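Local coordinates for protein ORF73 (Murid herpesvirus 4, PDB 2YQ1) that probably binds viral DNA through this C-terminal domain of the latency-associated nuclear antigen, and pairs with a second copy of itself, at residues C[74-79]-C[95-100]. Residues are numbered along the deposited sequence; the frame is centred on the assembly and turned at random.
Sequences LSTPVS and YLLSFV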
ATOM      1  N   LEU C  74     -10.559   7.423  -0.862  1.00 15.52           N
ATOM      2  CA  LEU C  74      -9.699   7.704   0.275  1.00 18.61           C
ATOM      3  C   LEU C  74      -8.255   7.352  -0.059  1.00 20.69           C
ATOM      4  O   LEU C  74      -7.958   6.225  -0.465  1.00 14.14           O
ATOM      5  CB  LEU C  74     -10.168   6.913   1.492  1.00 16.93           C
ATOM      6  CG  LEU C  74     -11.667   6.939   1.782  1.00 18.46           C
ATOM      7  CD1 LEU C  74     -11.994   6.056   2.974  1.00 15.93           C
ATOM      8  CD2 LEU C  74     -12.139   8.359   2.007  1.00 27.43           C
ATOM      9  N   SER C  75      -7.357   8.313   0.124  1.00 19.05           N
ATOM     10  CA  SER C  75      -5.953   8.100  -0.202  1.00 12.94           C
ATOM     11  C   SER C  75      -5.042   8.064   1.018  1.00 17.16           C
ATOM     12  O   SER C  75      -5.140   8.906   1.911  1.00 11.64           O
ATOM     13  CB  SER C  75      -5.462   9.149  -1.203  1.00 13.76           C
ATOM     14  OG  SER C  75      -6.118   9.002  -2.450  1.00 13.18           O
ATOM     15  N   THR C  76      -4.162   7.068   1.048  1.00 15.42           N
ATOM     16  CA  THR C  76      -3.118   6.989   2.057  1.00 13.24           C
ATOM     17  C   THR C  76      -2.153   8.153   1.888  1.00 15.61           C
ATOM     18  O   THR C  76      -2.074   8.747   0.811  1.00 18.13           O
ATOM     19  CB  THR C  76      -2.307   5.681   1.919  1.00 13.29           C
ATOM     20  OG1 THR C  76      -1.575   5.699   0.691  1.00 13.34           O
ATOM     21  CG2 THR C  76      -3.216   4.464   1.937  1.00  8.50           C
ATOM     22  N   PRO C  77      -1.401   8.480   2.949  1.00 17.60           N
ATOM     23  CA  PRO C  77      -0.278   9.389   2.719  1.00 16.54           C
ATOM     24  C   PRO C  77       0.784   8.696   1.875  1.00 21.50           C
ATOM     25  O   PRO C  77       0.702   7.489   1.623  1.00 13.14           O
ATOM     26  CB  PRO C  77       0.259   9.647   4.129  1.00 17.45           C
ATOM     27  CG  PRO C  77      -0.198   8.489   4.935  1.00 18.62           C
ATOM     28  CD  PRO C  77      -1.528   8.099   4.366  1.00 11.21           C
ATOM     29  N   VAL C  78       1.792   9.450   1.461  1.00 25.07           N
ATOM     30  CA  VAL C  78       2.826   8.898   0.606  1.00 15.79           C
ATOM     31  C   VAL C  78       3.808   8.052   1.400  1.00 13.45           C
ATOM     32  O   VAL C  78       4.346   8.491   2.411  1.00 14.20           O
ATOM     33  CB  VAL C  78       3.595   9.993  -0.154  1.00 21.48           C
ATOM     34  CG1 VAL C  78       4.467   9.363  -1.224  1.00 21.30           C
ATOM     35  CG2 VAL C  78       2.632  10.994  -0.773  1.00 16.93           C
ATOM     36  N   SER C  79       4.027   6.831   0.935  1.00 14.53           N
ATOM     37  CA  SER C  79       5.077   5.994   1.479  1.00 20.94           C
ATOM     38  C   SER C  79       6.006   5.616   0.335  1.00 19.41           C
ATOM     39  O   SER C  79       5.992   6.238  -0.725  1.00 18.36           O
ATOM     40  CB  SER C  79       4.488   4.744   2.135  1.00 27.29           C
ATOM     41  OG  SER C  79       5.435   4.094   2.970  1.00 26.64           O
ATOM     42  N   TYR C  95       4.902   5.797  -3.365  1.00 13.34           N
ATOM     43  CA  TYR C  95       3.566   5.364  -3.756  1.00 16.15           C
ATOM     44  C   TYR C  95       2.512   5.808  -2.755  1.00 16.98           C
ATOM     45  O   TYR C  95       2.817   6.120  -1.601  1.00 14.68           O
ATOM     46  CB  TYR C  95       3.505   3.838  -3.913  1.00  8.42           C
ATOM     47  CG  TYR C  95       3.232   3.133  -2.605  1.00 11.81           C
ATOM     48  CD1 TYR C  95       4.264   2.845  -1.724  1.00 18.18           C
ATOM     49  CD2 TYR C  95       1.939   2.759  -2.246  1.00 10.54           C
ATOM     50  CE1 TYR C  95       4.020   2.214  -0.521  1.00 15.25           C
ATOM     51  CE2 TYR C  95       1.688   2.130  -1.044  1.00 15.35           C
ATOM     52  CZ  TYR C  95       2.733   1.857  -0.188  1.00 12.60           C
ATOM     53  OH  TYR C  95       2.490   1.227   1.009  1.00 21.02           O
ATOM     54  N   LEU C  96       1.263   5.802  -3.201  1.00 17.87           N
ATOM     55  CA  LEU C  96       0.132   5.893  -2.293  1.00 12.16           C
ATOM     56  C   LEU C  96      -0.993   5.013  -2.813  1.00 14.31           C
ATOM     57  O   LEU C  96      -0.967   4.584  -3.968  1.00 11.01           O
ATOM     58  CB  LEU C  96      -0.324   7.348  -2.107  1.00 10.67           C
ATOM     59  CG  LEU C  96      -0.771   8.205  -3.297  1.00 17.83           C
ATOM     60  CD1 LEU C  96      -2.184   7.877  -3.779  1.00 18.01           C
ATOM     61  CD2 LEU C  96      -0.679   9.678  -2.921  1.00 21.22           C
ATOM     62  N   LEU C  97      -1.976   4.744  -1.962  1.00  9.54           N
ATOM     63  CA  LEU C  97      -3.131   3.964  -2.373  1.00  7.94           C
ATOM     64  C   LEU C  97      -4.370   4.843  -2.320  1.00 14.84           C
ATOM     65  O   LEU C  97      -4.640   5.490  -1.311  1.00 14.19           O
ATOM     66  CB  LEU C  97      -3.316   2.762  -1.446  1.00 10.44           C
ATOM     67  CG  LEU C  97      -2.149   1.778  -1.460  1.00 10.35           C
ATOM     68  CD1 LEU C  97      -2.305   0.726  -0.378  1.00 10.46           C
ATOM     69  CD2 LEU C  97      -2.061   1.134  -2.829  1.00 10.99           C
ATOM     70  N   SER C  98      -5.110   4.870  -3.420  1.00 15.40           N
ATOM     71  CA  SER C  98      -6.393   5.549  -3.452  1.00 16.05           C
ATOM     72  C   SER C  98      -7.487   4.500  -3.477  1.00 17.84           C
ATOM     73  O   SER C  98      -7.735   3.884  -4.513  1.00 13.82           O
ATOM     74  CB  SER C  98      -6.497   6.436  -4.688  1.00  7.27           C
ATOM     75  OG  SER C  98      -5.475   7.414  -4.700  1.00 14.84           O
ATOM     76  N   PHE C  99      -8.155   4.317  -2.343  1.00  7.76           N
ATOM     77  CA  PHE C  99      -9.178   3.288  -2.211  1.00 15.09           C
ATOM     78  C   PHE C  99     -10.524   3.741  -2.770  1.00 23.03           C
ATOM     79  O   PHE C  99     -10.939   4.888  -2.582  1.00 20.29           O
ATOM     80  CB  PHE C  99      -9.339   2.880  -0.743  1.00 14.60           C
ATOM     81  CG  PHE C  99      -8.075   2.365  -0.114  1.00 14.96           C
ATOM     82  CD1 PHE C  99      -7.704   1.037  -0.258  1.00 17.17           C
ATOM     83  CD2 PHE C  99      -7.253   3.210   0.613  1.00 14.23           C
ATOM     84  CE1 PHE C  99      -6.534   0.559   0.319  1.00 14.21           C
ATOM     85  CE2 PHE C  99      -6.087   2.742   1.189  1.00 16.18           C
ATOM     86  CZ  PHE C  99      -5.724   1.414   1.041  1.00 14.47           C
ATOM     87  N   VAL C 100     -11.189   2.833  -3.475  1.00 20.86           N
ATOM     88  CA  VAL C 100     -12.504   3.099  -4.047  1.00 22.44           C
ATOM     89  C   VAL C 100     -13.385   1.869  -3.872  1.00 19.93           C
ATOM     90  O   VAL C 100     -12.925   0.828  -3.411  1.00 15.97           O
ATOM     91  CB  VAL C 100     -12.411   3.437  -5.552  1.00 24.06           C
ATOM     92  CG1 VAL C 100     -11.715   4.781  -5.771  1.00 18.58           C
ATOM     93  CG2 VAL C 100     -11.704   2.315  -6.305  1.00  8.80           C
TER
HETATM   94  O   HOH W   1       4.359   1.831   3.478  1.00 27.93           O
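Thr76 reaches across to Leu97 and fills the place where the pairing of strands 74-80 and 94-100 is interrupted. Thr76 CB lies about 4.0 Å from both Leu97 N and Leu97 O, and there the side chain divides. OG1, held between the backbone N and the carbonyl carbon (chi1 67°), takes the amide hydrogen of Leu97 N at 2.8 Å in an almost straight bond, 172° at the hydrogen, and so stands in for a main-chain carbonyl. Thr76 OG1 also donates to Pro77 O at 3.0 Å. CG2 goes the other way, past Leu97 CB, and ends at the edge of the Phe99 ring, 3.4 Å from CE2. The backbone of Thr76 adds its own bond, N to Leu97 O.

The strands run antiparallel, with 74-80 one of the two edge strands of the chain's four-stranded sheet in this LANA DNA-binding domain. Leu74 and Phe99 form a hydrogen-bonded pair on one side of the break, Ser79 and Tyr95 another beyond it, and the register slips by one residue between them. On the helix-covered face, Ser98 OG donates to Ser75 OG at 2.8 Å, and Ser75 OG is also bonded to Ile68 O. Phe99, on the other face, meets Phe135 edge-to-face. At the far end Ser79 CB comes obliquely against the Tyr95 ring, 3.7 Å from its CE1. A water links Ser79 OG to Tyr95 OH, a hydroxyl that also hydrogen-bonds Tyr95 OH of the second subunit.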